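PDB 6D25: alpha-L-arabinosidase from Xanthomonas axonopodis pv. citri, which probably removes arabinofuranosyl side groups from arabinoxylans as a GH51 arabinofuranosidase, coping with internal di-substituted xylose units. Local coordinates for residues 202-207 with 240-245; 247-252 with 303-308; 308-313 with 363-368. One frame throughout, in Å; residues are numbered along the deposited sequence.

Contact 1 of 3, residues 202-207 with 240-245; sequences ELWGCG and GPSDDD
Two successive loops at the C-terminal ends of strands in the (beta/alpha)8 barrel, the rim that carries the active site in GH51 enzymes, meet here through W204, G240 and S242. The first follows strand 196-199 and the second strand 235-238. W204 sits in a type I turn running from E202 to G205, and its indole projects across to the next loop, where NE1 donates to G240 O at 2.9 Å (N-H...O 146°). The acceptor lies almost in the indole plane, and the donor lies in the carbonyl plane; this in-plane bond, with the packing on both faces, restrains the rotation of the ring. Both faces of the indole are occupied: S242 CB forms a CH-pi contact 3.7 Å from the centroid of the six-membered ring, while E202 CA covers the opposite face near its rim. W248, from the helix after the second loop, adds an edge-to-face ring contact. S242 opens a type II' turn that ends at D245, which N-caps that helix through a bond from W248 N to D245 OD1. G240 O has a second donor: water 1 donates to it at 3.1 Å and accepts from L203 N at 3.0 Å.

Contact 2 of 3, residues 247-252 with 303-308; sequences HWTEVM and TKHSAI
T249 and E250 of helix 246-256 face H305 and I308 of helix 285-312, the two short segments running nearly in the same direction: their axes come within 9.5 Å and their N-to-C directions differ by 22°. The closest CA pairs, T249 with H305 at 6.6 Å and E250 with I308 at 6.1 Å, place one turn of each helix directly against the other. T249 divides its two branches between two partners. With chi1 at -56°, OG1 stands beside the backbone N and meets the imidazole, while CG2 lies anti to that N and meets I308. The polar contact, H305 ND1 to T249 OG1 at 2.8 Å, is a weak hydrogen bond because its N-H...O angle is only 119°. The stronger hold on the imidazole is at its other nitrogen, where NE2 bonds D243 O in the loop ahead of helix 246-256; the ring therefore bridges that loop and the helix. I308 supplies the apolar part. Its CG2 methyl rests 3.6 Å from E250 CA, and the same methyl lies 3.8 Å from T249 CG2, so that it fits over the helix surface between two consecutive residues. E250, whose chain bends at chi2, brings OE1 to 3.7 Å from I308 CG2. The carboxylate is not spent on that methyl: OE1 forms a salt bridge with K311 NZ, and OE2 is probably hydrogen-bonded to Y312 OH, though that separation is too short to be trusted in detail. Since one helix follows strand 235-238 and the other follows the adjacent strand 262-269, this is the near-parallel packing of neighbouring helices in the outer layer of a (beta/alpha)8 barrel.

Contact 3 of 3, residues 308-313 with 363-368; sequences IMDKYD and AERVRM
R365 is gripped by two aspartates near the C-terminal end of helix 285-312, in a salt-bridge network with D310 and D313. The straightest bond runs from R365 NH2 to D310 OD1, 2.8 Å long with an N-H...O angle of 168°; the oxygen lies in the guanidinium plane and uses its anti lone pair. D313 is held end-on by both terminal nitrogens: NH1 donates to D313 OD2 at 2.7 Å, whereas NH2 reaches the backbone D313 O at 2.9 Å. The planes of the D313 carboxylate and the guanidinium are turned 71° apart, so this is no flat, two-oxygen pairing, and OD2 is approached from 31° outside its own plane. R365 NE donates to water 2 at 2.9 Å. Second-shell bonds steady the acid, with K317 N on D313 OD1 and V318 N on D313 OD2, while V318 O also accepts from R365 NH1. In the (beta/alpha)8 barrel this places R365, just ahead of the eighth strand, 366-371, against the turn that leads from helix 285-312 into the seventh, 319-325, at the N-terminal ends of the strands. The arginine chain, bent at both chi2 and chi3, curls over M309: M309 CB sits above the centre of the guanidinium, 3.6 Å from CZ. The M309 side chain crosses the arginine obliquely, with M309 CE 3.8 Å from R365 NH1 and M309 SD 4.1 Å from R365 CD.

How the contacts relate
The three contacts come in series along the chain, none enclosing or crossing another. Contact 1 closes a loop around helix 212-224 and strand 235-238. Contact 2 then opens two residues later and closes around strand 262-269 and most of helix 285-312. Contact 3 starts at I308, the residue it shares with contact 2, and encloses strand 319-325 and helix 346-361. P241 joins the first two, its CG packing on T249 and H305. Contacts 2 and 3 adjoin through T249 with M309 and S306 with R365. Together they run from the C-terminal rim of the barrel, along its helical outer layer, to the opposite end of its strands.

Contact 1 of 3, residues 202-207 with 240-245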
ATOM      1  N   GLU A 202       7.266   2.652  14.689  1.00 23.54           N
ATOM      2  CA  GLU A 202       7.812   3.990  14.342  1.00 23.49           C
ATOM      3  C   GLU A 202       7.351   4.388  12.913  1.00 20.63           C
ATOM      4  O   GLU A 202       8.145   4.825  12.074  1.00 18.22           O
ATOM      5  CB  GLU A 202       9.349   4.028  14.514  1.00 28.19           C
ATOM      6  CG  GLU A 202       9.876   3.870  15.971  1.00 32.96           C
ATOM      7  CD  GLU A 202      11.175   4.621  16.376  1.00 37.65           C
ATOM      8  OE1 GLU A 202      11.867   5.181  15.468  1.00 36.97           O
ATOM      9  OE2 GLU A 202      11.514   4.686  17.651  1.00 41.01           O
ATOM     10  N   LEU A 203       6.049   4.306  12.629  1.00 18.88           N
ATOM     11  CA  LEU A 203       5.554   4.570  11.263  1.00 19.15           C
ATOM     12  C   LEU A 203       5.712   6.053  10.906  1.00 18.47           C
ATOM     13  O   LEU A 203       5.726   6.373   9.725  1.00 18.27           O
ATOM     14  CB  LEU A 203       4.092   4.118  11.150  1.00 19.58           C
ATOM     15  CG  LEU A 203       3.856   2.603  11.250  1.00 19.73           C
ATOM     16  CD1 LEU A 203       2.459   2.228  10.835  1.00 19.72           C
ATOM     17  CD2 LEU A 203       4.830   1.817  10.417  1.00 20.79           C
ATOM     18  N   TRP A 204       5.818   6.933  11.899  1.00 18.22           N
ATOM     19  CA  TRP A 204       6.061   8.370  11.685  1.00 19.51           C
ATOM     20  C   TRP A 204       7.503   8.604  11.218  1.00 19.32           C
ATOM     21  O   TRP A 204       7.797   9.695  10.772  1.00 19.35           O
ATOM     22  CB  TRP A 204       5.759   9.233  12.928  1.00 20.54           C
ATOM     23  CG  TRP A 204       6.006   8.524  14.212  1.00 22.35           C
ATOM     24  CD1 TRP A 204       5.076   7.896  14.989  1.00 23.45           C
ATOM     25  CD2 TRP A 204       7.282   8.288  14.834  1.00 23.41           C
ATOM     26  NE1 TRP A 204       5.696   7.255  16.026  1.00 24.38           N
ATOM     27  CE2 TRP A 204       7.046   7.486  15.956  1.00 23.59           C
ATOM     28  CE3 TRP A 204       8.590   8.712  14.564  1.00 24.95           C
ATOM     29  CZ2 TRP A 204       8.075   7.078  16.803  1.00 25.69           C
ATOM     30  CZ3 TRP A 204       9.615   8.279  15.368  1.00 25.17           C
ATOM     31  CH2 TRP A 204       9.355   7.478  16.475  1.00 25.29           C
ATOM     32  N   GLY A 205       8.373   7.611  11.326  1.00 18.60           N
ATOM     33  CA  GLY A 205       9.810   7.768  11.031  1.00 19.25           C
ATOM     34  C   GLY A 205      10.321   6.634  10.150  1.00 19.18           C
ATOM     35  O   GLY A 205       9.910   6.512   9.000  1.00 18.24           O
ATOM     36  N   CYS A 206      11.152   5.761  10.721  1.00 20.64           N
ATOM     37  CA  CYS A 206      11.858   4.723   9.945  1.00 22.49           C
ATOM     38  C   CYS A 206      10.882   3.694   9.337  1.00 21.27           C
ATOM     39  O   CYS A 206      11.237   3.009   8.384  1.00 20.95           O
ATOM     40  CB  CYS A 206      12.975   4.075  10.781  1.00 25.64           C
ATOM     41  SG  CYS A 206      12.331   3.224  12.257  1.00 33.33           S
ATOM     42  N   GLY A 207       9.646   3.603   9.828  1.00 19.07           N
ATOM     43  CA  GLY A 207       8.650   2.692   9.268  1.00 18.80           C
ATOM     44  C   GLY A 207       7.894   3.224   8.073  1.00 18.12           C
ATOM     45  O   GLY A 207       6.996   2.493   7.568  1.00 18.71           O
ATOM     46  N   GLY A 240       1.920   3.882  17.790  1.00 17.00           N
ATOM     47  CA  GLY A 240       1.502   5.094  18.482  1.00 17.07           C
ATOM     48  C   GLY A 240       2.559   6.192  18.413  1.00 17.39           C
ATOM     49  O   GLY A 240       3.450   6.170  17.572  1.00 17.09           O
ATOM     50  N   PRO A 241       2.427   7.221  19.276  1.00 17.83           N
ATOM     51  CA  PRO A 241       3.190   8.434  19.201  1.00 17.79           C
ATOM     52  C   PRO A 241       4.648   8.300  19.681  1.00 18.94           C
ATOM     53  O   PRO A 241       4.992   7.437  20.506  1.00 18.55           O
ATOM     54  CB  PRO A 241       2.469   9.361  20.158  1.00 18.67           C
ATOM     55  CG  PRO A 241       1.929   8.433  21.206  1.00 18.08           C
ATOM     56  CD  PRO A 241       1.496   7.223  20.393  1.00 17.93           C
ATOM     57  N   SER A 242       5.470   9.184  19.160  1.00 20.16           N
ATOM     58  CA  SER A 242       6.737   9.532  19.747  1.00 21.51           C
ATOM     59  C   SER A 242       6.567  10.753  20.657  1.00 20.47           C
ATOM     60  O   SER A 242       5.932  11.711  20.241  1.00 19.39           O
ATOM     61  CB  SER A 242       7.737   9.910  18.687  1.00 24.28           C
ATOM     62  OG  SER A 242       9.011  10.132  19.284  1.00 28.83           O
ATOM     63  N   ASP A 243       7.146  10.735  21.862  1.00 20.33           N
ATOM     64  CA  ASP A 243       7.258  11.932  22.680  1.00 21.71           C
ATOM     65  C   ASP A 243       5.864  12.539  22.872  1.00 19.74           C
ATOM     66  O   ASP A 243       4.943  11.825  23.233  1.00 18.17           O
ATOM     67  CB  ASP A 243       8.251  12.951  22.106  1.00 26.52           C
ATOM     68  CG  ASP A 243       9.659  12.430  21.897  1.00 33.62           C
ATOM     69  OD1 ASP A 243      10.000  11.412  22.524  1.00 37.50           O
ATOM     70  OD2 ASP A 243      10.432  13.063  21.103  1.00 41.33           O
ATOM     71  N   ASP A 244       5.717  13.832  22.644  1.00 18.76           N
ATOM     72  CA  ASP A 244       4.495  14.560  22.945  1.00 19.30           C
ATOM     73  C   ASP A 244       3.663  14.757  21.660  1.00 18.44           C
ATOM     74  O   ASP A 244       3.018  15.806  21.489  1.00 18.21           O
ATOM     75  CB  ASP A 244       4.813  15.910  23.603  1.00 20.40           C
ATOM     76  CG  ASP A 244       5.704  16.805  22.755  1.00 21.98           C
ATOM     77  OD1 ASP A 244       6.278  16.316  21.780  1.00 22.20           O
ATOM     78  OD2 ASP A 244       5.832  17.975  23.091  1.00 24.63           O
ATOM     79  N   ASP A 245       3.627  13.766  20.774  1.00 17.95           N
ATOM     80  CA  ASP A 245       2.830  13.866  19.538  1.00 18.24           C
ATOM     81  C   ASP A 245       1.379  13.487  19.863  1.00 17.86           C
ATOM     82  O   ASP A 245       0.911  12.366  19.560  1.00 17.61           O
ATOM     83  CB  ASP A 245       3.416  12.999  18.413  1.00 18.52           C
ATOM     84  CG  ASP A 245       2.783  13.230  17.039  1.00 18.20           C
ATOM     85  OD1 ASP A 245       1.842  14.028  16.938  1.00 17.36           O
ATOM     86  OD2 ASP A 245       3.229  12.522  16.115  1.00 18.85           O
TER
HETATM   87  O   HOH W   1       4.297   4.520  15.067  1.00 29.05           O

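Contact 2 of 3, residues 247-252 with 303-308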
ATOM      1  N   HIS A 247      -1.349  14.725  18.600  1.00 18.49           N
ATOM      2  CA  HIS A 247      -2.173  14.583  17.415  1.00 18.59           C
ATOM      3  C   HIS A 247      -2.160  13.119  16.937  1.00 17.29           C
ATOM      4  O   HIS A 247      -3.191  12.610  16.495  1.00 16.87           O
ATOM      5  CB  HIS A 247      -1.726  15.560  16.329  1.00 19.51           C
ATOM      6  CG  HIS A 247      -2.530  15.426  15.077  1.00 20.38           C
ATOM      7  ND1 HIS A 247      -3.860  15.804  15.002  1.00 20.88           N
ATOM      8  CD2 HIS A 247      -2.202  14.930  13.856  1.00 20.57           C
ATOM      9  CE1 HIS A 247      -4.268  15.622  13.741  1.00 21.58           C
ATOM     10  NE2 HIS A 247      -3.282  15.070  13.026  1.00 20.82           N
ATOM     11  N   TRP A 248      -1.035  12.458  17.025  1.00 16.09           N
ATOM     12  CA  TRP A 248      -0.937  11.070  16.617  1.00 15.98           C
ATOM     13  C   TRP A 248      -1.887  10.195  17.455  1.00 16.28           C
ATOM     14  O   TRP A 248      -2.693   9.411  16.911  1.00 15.80           O
ATOM     15  CB  TRP A 248       0.504  10.585  16.752  1.00 15.90           C
ATOM     16  CG  TRP A 248       0.707   9.224  16.160  1.00 15.82           C
ATOM     17  CD1 TRP A 248       0.286   8.020  16.651  1.00 15.69           C
ATOM     18  CD2 TRP A 248       1.273   8.957  14.870  1.00 15.84           C
ATOM     19  NE1 TRP A 248       0.609   7.025  15.768  1.00 15.72           N
ATOM     20  CE2 TRP A 248       1.200   7.568  14.668  1.00 15.82           C
ATOM     21  CE3 TRP A 248       1.825   9.762  13.871  1.00 16.36           C
ATOM     22  CZ2 TRP A 248       1.681   6.964  13.504  1.00 15.99           C
ATOM     23  CZ3 TRP A 248       2.286   9.169  12.716  1.00 16.42           C
ATOM     24  CH2 TRP A 248       2.230   7.790  12.556  1.00 15.98           C
ATOM     25  N   THR A 249      -1.826  10.351  18.781  1.00 16.24           N
ATOM     26  CA  THR A 249      -2.712   9.575  19.647  1.00 16.39           C
ATOM     27  C   THR A 249      -4.187   9.864  19.339  1.00 16.68           C
ATOM     28  O   THR A 249      -4.978   8.956  19.288  1.00 16.37           O
ATOM     29  CB  THR A 249      -2.431   9.910  21.122  1.00 16.72           C
ATOM     30  OG1 THR A 249      -1.050   9.673  21.345  1.00 17.00           O
ATOM     31  CG2 THR A 249      -3.251   9.074  22.078  1.00 16.79           C
ATOM     32  N   GLU A 250      -4.535  11.133  19.190  1.00 17.87           N
ATOM     33  CA  GLU A 250      -5.890  11.548  18.911  1.00 19.64           C
ATOM     34  C   GLU A 250      -6.416  10.815  17.655  1.00 19.13           C
ATOM     35  O   GLU A 250      -7.530  10.266  17.666  1.00 18.13           O
ATOM     36  CB  GLU A 250      -5.930  13.065  18.736  1.00 22.29           C
ATOM     37  CG  GLU A 250      -7.242  13.586  18.231  1.00 25.71           C
ATOM     38  CD  GLU A 250      -8.316  13.708  19.284  1.00 30.02           C
ATOM     39  OE1 GLU A 250      -7.981  13.873  20.468  1.00 33.10           O
ATOM     40  OE2 GLU A 250      -9.509  13.667  18.888  1.00 35.07           O
ATOM     41  N   VAL A 251      -5.654  10.852  16.557  1.00 18.29           N
ATOM     42  CA  VAL A 251      -6.159  10.281  15.318  1.00 18.59           C
ATOM     43  C   VAL A 251      -6.157   8.760  15.407  1.00 17.90           C
ATOM     44  O   VAL A 251      -7.122   8.141  14.960  1.00 17.25           O
ATOM     45  CB  VAL A 251      -5.369  10.795  14.098  1.00 18.58           C
ATOM     46  CG1 VAL A 251      -5.779  10.073  12.828  1.00 18.73           C
ATOM     47  CG2 VAL A 251      -5.563  12.296  13.961  1.00 19.22           C
ATOM     48  N   MET A 252      -5.102   8.144  15.914  1.00 18.03           N
ATOM     49  CA  MET A 252      -5.083   6.687  15.945  1.00 18.93           C
ATOM     50  C   MET A 252      -6.268   6.188  16.790  1.00 18.63           C
ATOM     51  O   MET A 252      -6.914   5.193  16.417  1.00 18.14           O
ATOM     52  CB  MET A 252      -3.809   6.100  16.555  1.00 20.42           C
ATOM     53  CG  MET A 252      -2.616   6.235  15.706  1.00 22.70           C
ATOM     54  SD  MET A 252      -2.667   5.317  14.099  1.00 28.42           S
ATOM     55  CE  MET A 252      -3.324   3.756  14.625  1.00 22.63           C
ATOM     56  N   THR A 303       0.320  10.922  31.241  1.00 17.74           N
ATOM     57  CA  THR A 303      -0.885  11.582  31.697  1.00 18.65           C
ATOM     58  C   THR A 303      -1.674  12.093  30.501  1.00 18.49           C
ATOM     59  O   THR A 303      -2.873  11.838  30.369  1.00 18.31           O
ATOM     60  CB  THR A 303      -0.559  12.684  32.721  1.00 19.32           C
ATOM     61  OG1 THR A 303       0.076  12.005  33.815  1.00 19.57           O
ATOM     62  CG2 THR A 303      -1.775  13.439  33.191  1.00 20.01           C
ATOM     63  N   LYS A 304      -1.004  12.840  29.650  1.00 18.53           N
ATOM     64  CA  LYS A 304      -1.681  13.529  28.544  1.00 18.71           C
ATOM     65  C   LYS A 304      -2.101  12.536  27.464  1.00 17.70           C
ATOM     66  O   LYS A 304      -3.220  12.666  26.943  1.00 17.81           O
ATOM     67  CB  LYS A 304      -0.811  14.660  28.005  1.00 19.81           C
ATOM     68  CG  LYS A 304      -0.790  15.852  28.943  1.00 21.45           C
ATOM     69  CD  LYS A 304       0.063  17.001  28.514  1.00 23.65           C
ATOM     70  CE  LYS A 304      -0.029  18.122  29.532  1.00 25.69           C
ATOM     71  NZ  LYS A 304       0.960  19.181  29.240  1.00 28.72           N
ATOM     72  N   HIS A 305      -1.248  11.591  27.100  1.00 17.03           N
ATOM     73  CA  HIS A 305      -1.683  10.546  26.134  1.00 16.76           C
ATOM     74  C   HIS A 305      -2.859   9.739  26.700  1.00 16.56           C
ATOM     75  O   HIS A 305      -3.795   9.437  25.959  1.00 16.56           O
ATOM     76  CB  HIS A 305      -0.523   9.628  25.743  1.00 16.52           C
ATOM     77  CG  HIS A 305       0.497  10.264  24.845  1.00 17.06           C
ATOM     78  ND1 HIS A 305       0.171  10.767  23.585  1.00 17.83           N
ATOM     79  CD2 HIS A 305       1.827  10.448  25.008  1.00 16.94           C
ATOM     80  CE1 HIS A 305       1.263  11.257  23.031  1.00 17.98           C
ATOM     81  NE2 HIS A 305       2.291  11.068  23.875  1.00 17.58           N
ATOM     82  N   SER A 306      -2.828   9.401  28.000  1.00 16.09           N
ATOM     83  CA  SER A 306      -3.954   8.648  28.632  1.00 16.36           C
ATOM     84  C   SER A 306      -5.243   9.452  28.530  1.00 16.46           C
ATOM     85  O   SER A 306      -6.294   8.893  28.273  1.00 16.55           O
ATOM     86  CB  SER A 306      -3.647   8.312  30.084  1.00 16.33           C
ATOM     87  OG  SER A 306      -2.532   7.440  30.163  1.00 16.26           O
ATOM     88  N   ALA A 307      -5.184  10.753  28.751  1.00 17.17           N
ATOM     89  CA  ALA A 307      -6.414  11.540  28.749  1.00 18.04           C
ATOM     90  C   ALA A 307      -7.025  11.540  27.345  1.00 18.50           C
ATOM     91  O   ALA A 307      -8.266  11.520  27.180  1.00 18.93           O
ATOM     92  CB  ALA A 307      -6.142  12.945  29.248  1.00 18.75           C
ATOM     93  N   ILE A 308      -6.196  11.562  26.316  1.00 18.53           N
ATOM     94  CA  ILE A 308      -6.723  11.449  24.957  1.00 18.76           C
ATOM     95  C   ILE A 308      -7.348  10.062  24.737  1.00 18.48           C
ATOM     96  O   ILE A 308      -8.433   9.954  24.125  1.00 18.69           O
ATOM     97  CB  ILE A 308      -5.618  11.756  23.915  1.00 18.88           C
ATOM     98  CG1 ILE A 308      -5.145  13.200  24.046  1.00 19.64           C
ATOM     99  CG2 ILE A 308      -6.128  11.461  22.512  1.00 18.88           C
ATOM    100  CD1 ILE A 308      -3.871  13.488  23.360  1.00 19.59           C
TER

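Contact 3 of 3, residues 308-313 with 363-368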
ATOM      1  N   ILE A 308      -6.196  11.562  26.316  1.00 18.53           N
ATOM      2  CA  ILE A 308      -6.723  11.449  24.957  1.00 18.76           C
ATOM      3  C   ILE A 308      -7.348  10.062  24.737  1.00 18.48           C
ATOM      4  O   ILE A 308      -8.433   9.954  24.125  1.00 18.69           O
ATOM      5  CB  ILE A 308      -5.618  11.756  23.915  1.00 18.88           C
ATOM      6  CG1 ILE A 308      -5.145  13.200  24.046  1.00 19.64           C
ATOM      7  CG2 ILE A 308      -6.128  11.461  22.512  1.00 18.88           C
ATOM      8  CD1 ILE A 308      -3.871  13.488  23.360  1.00 19.59           C
ATOM      9  N   MET A 309      -6.673   9.015  25.186  1.00 17.88           N
ATOM     10  CA  MET A 309      -7.205   7.661  25.051  1.00 18.19           C
ATOM     11  C   MET A 309      -8.540   7.535  25.799  1.00 18.93           C
ATOM     12  O   MET A 309      -9.435   6.862  25.300  1.00 18.47           O
ATOM     13  CB  MET A 309      -6.219   6.605  25.557  1.00 17.61           C
ATOM     14  CG  MET A 309      -4.968   6.564  24.732  1.00 17.56           C
ATOM     15  SD  MET A 309      -3.699   5.471  25.348  1.00 17.58           S
ATOM     16  CE  MET A 309      -4.285   3.872  24.742  1.00 17.17           C
ATOM     17  N   ASP A 310      -8.706   8.237  26.928  1.00 20.03           N
ATOM     18  CA  ASP A 310      -9.934   8.163  27.701  1.00 21.86           C
ATOM     19  C   ASP A 310     -11.124   8.702  26.901  1.00 23.55           C
ATOM     20  O   ASP A 310     -12.233   8.253  27.105  1.00 23.08           O
ATOM     21  CB  ASP A 310      -9.833   8.951  29.001  1.00 22.95           C
ATOM     22  CG  ASP A 310      -8.929   8.350  30.076  1.00 23.75           C
ATOM     23  OD1 ASP A 310      -8.549   7.142  29.969  1.00 24.32           O
ATOM     24  OD2 ASP A 310      -8.546   9.116  31.009  1.00 24.73           O
ATOM     25  N   LYS A 311     -10.902   9.670  26.004  1.00 25.15           N
ATOM     26  CA  LYS A 311     -12.004  10.265  25.241  1.00 26.68           C
ATOM     27  C   LYS A 311     -12.617   9.218  24.319  1.00 24.71           C
ATOM     28  O   LYS A 311     -13.797   9.266  24.117  1.00 24.57           O
ATOM     29  CB  LYS A 311     -11.532  11.400  24.325  1.00 29.94           C
ATOM     30  CG  LYS A 311     -10.902  12.574  25.027  1.00 34.00           C
ATOM     31  CD  LYS A 311     -10.268  13.558  24.047  1.00 39.73           C
ATOM     32  CE  LYS A 311     -10.964  13.697  22.705  1.00 41.48           C
ATOM     33  NZ  LYS A 311     -10.367  14.829  21.952  1.00 44.99           N
ATOM     34  N   TYR A 312     -11.815   8.328  23.750  1.00 23.10           N
ATOM     35  CA  TYR A 312     -12.308   7.362  22.767  1.00 22.88           C
ATOM     36  C   TYR A 312     -12.506   5.982  23.395  1.00 22.00           C
ATOM     37  O   TYR A 312     -13.280   5.203  22.869  1.00 21.86           O
ATOM     38  CB  TYR A 312     -11.342   7.283  21.578  1.00 22.79           C
ATOM     39  CG  TYR A 312     -11.302   8.594  20.826  1.00 22.88           C
ATOM     40  CD1 TYR A 312     -12.384   8.981  20.052  1.00 24.20           C
ATOM     41  CD2 TYR A 312     -10.252   9.480  20.993  1.00 23.42           C
ATOM     42  CE1 TYR A 312     -12.408  10.207  19.414  1.00 25.51           C
ATOM     43  CE2 TYR A 312     -10.262  10.702  20.347  1.00 23.99           C
ATOM     44  CZ  TYR A 312     -11.331  11.056  19.543  1.00 25.41           C
ATOM     45  OH  TYR A 312     -11.344  12.272  18.915  1.00 28.43           O
ATOM     46  N   ASP A 313     -11.822   5.725  24.505  1.00 20.28           N
ATOM     47  CA  ASP A 313     -11.797   4.412  25.136  1.00 19.81           C
ATOM     48  C   ASP A 313     -11.889   4.602  26.664  1.00 20.04           C
ATOM     49  O   ASP A 313     -10.943   4.315  27.389  1.00 18.89           O
ATOM     50  CB  ASP A 313     -10.537   3.670  24.725  1.00 19.11           C
ATOM     51  CG  ASP A 313     -10.306   2.363  25.462  1.00 19.04           C
ATOM     52  OD1 ASP A 313     -11.293   1.644  25.679  1.00 19.88           O
ATOM     53  OD2 ASP A 313      -9.151   2.109  25.820  1.00 18.81           O
ATOM     54  N   ALA A 363      -1.140   2.378  36.445  1.00 20.22           N
ATOM     55  CA  ALA A 363      -1.206   0.929  36.158  1.00 20.58           C
ATOM     56  C   ALA A 363      -2.537   0.541  35.507  1.00 20.78           C
ATOM     57  O   ALA A 363      -2.608  -0.524  34.917  1.00 19.81           O
ATOM     58  CB  ALA A 363      -1.010   0.146  37.441  1.00 21.66           C
ATOM     59  N   GLU A 364      -3.590   1.336  35.647  1.00 21.92           N
ATOM     60  CA  GLU A 364      -4.856   0.939  34.974  1.00 24.89           C
ATOM     61  C   GLU A 364      -4.735   1.059  33.445  1.00 23.61           C
ATOM     62  O   GLU A 364      -5.324   0.236  32.722  1.00 25.55           O
ATOM     63  CB  GLU A 364      -6.102   1.680  35.462  1.00 29.30           C
ATOM     64  CG  GLU A 364      -5.880   3.133  35.786  1.00 35.55           C
ATOM     65  CD  GLU A 364      -5.113   3.362  37.095  1.00 41.35           C
ATOM     66  OE1 GLU A 364      -3.928   3.911  37.015  1.00 40.13           O
ATOM     67  OE2 GLU A 364      -5.668   2.934  38.191  1.00 47.01           O
ATOM     68  N   ARG A 365      -3.941   2.008  32.971  1.00 20.25           N
ATOM     69  CA  ARG A 365      -3.850   2.236  31.514  1.00 19.14           C
ATOM     70  C   ARG A 365      -2.535   1.685  30.968  1.00 17.99           C
ATOM     71  O   ARG A 365      -2.527   1.075  29.903  1.00 16.11           O
ATOM     72  CB  ARG A 365      -3.988   3.725  31.224  1.00 19.10           C
ATOM     73  CG  ARG A 365      -3.794   4.087  29.751  1.00 19.20           C
ATOM     74  CD  ARG A 365      -4.872   3.600  28.787  1.00 18.83           C
ATOM     75  NE  ARG A 365      -6.082   4.397  28.887  1.00 19.09           N
ATOM     76  CZ  ARG A 365      -7.142   4.224  28.096  1.00 19.41           C
ATOM     77  NH1 ARG A 365      -7.107   3.275  27.164  1.00 18.06           N
ATOM     78  NH2 ARG A 365      -8.214   5.016  28.226  1.00 19.70           N
ATOM     79  N   VAL A 366      -1.421   1.960  31.652  1.00 17.42           N
ATOM     80  CA  VAL A 366      -0.123   1.514  31.190  1.00 16.98           C
ATOM     81  C   VAL A 366       0.101   0.081  31.673  1.00 16.96           C
ATOM     82  O   VAL A 366       0.329  -0.140  32.895  1.00 16.37           O
ATOM     83  CB  VAL A 366       1.009   2.440  31.664  1.00 17.38           C
ATOM     84  CG1 VAL A 366       2.349   1.966  31.123  1.00 17.38           C
ATOM     85  CG2 VAL A 366       0.766   3.887  31.243  1.00 17.90           C
ATOM     86  N   ARG A 367       0.017  -0.863  30.741  1.00 16.14           N
ATOM     87  CA  ARG A 367       0.001  -2.269  31.134  1.00 16.61           C
ATOM     88  C   ARG A 367       1.127  -3.054  30.445  1.00 16.19           C
ATOM     89  O   ARG A 367       1.248  -4.263  30.683  1.00 15.40           O
ATOM     90  CB  ARG A 367      -1.363  -2.887  30.803  1.00 17.31           C
ATOM     91  CG  ARG A 367      -2.511  -2.198  31.528  1.00 18.22           C
ATOM     92  CD  ARG A 367      -3.829  -2.925  31.540  1.00 19.34           C
ATOM     93  NE  ARG A 367      -4.443  -3.101  30.272  1.00 19.86           N
ATOM     94  CZ  ARG A 367      -5.472  -2.393  29.788  1.00 21.07           C
ATOM     95  NH1 ARG A 367      -6.007  -2.814  28.657  1.00 21.46           N
ATOM     96  NH2 ARG A 367      -5.932  -1.317  30.398  1.00 21.56           N
ATOM     97  N   MET A 368       1.952  -2.385  29.659  1.00 15.68           N
ATOM     98  CA  MET A 368       3.156  -2.982  29.074  1.00 15.84           C
ATOM     99  C   MET A 368       4.206  -1.876  28.882  1.00 14.45           C
ATOM    100  O   MET A 368       3.860  -0.732  28.590  1.00 13.85           O
ATOM    101  CB  MET A 368       2.879  -3.591  27.689  1.00 16.85           C
ATOM    102  CG  MET A 368       1.789  -4.665  27.686  1.00 18.74           C
ATOM    103  SD  MET A 368       1.514  -5.331  26.003  1.00 21.69           S
ATOM    104  CE  MET A 368       3.081  -6.186  25.786  1.00 21.79           C
TER
HETATM  105  O   HOH W   2      -6.537   6.282  30.999  1.00 21.86           O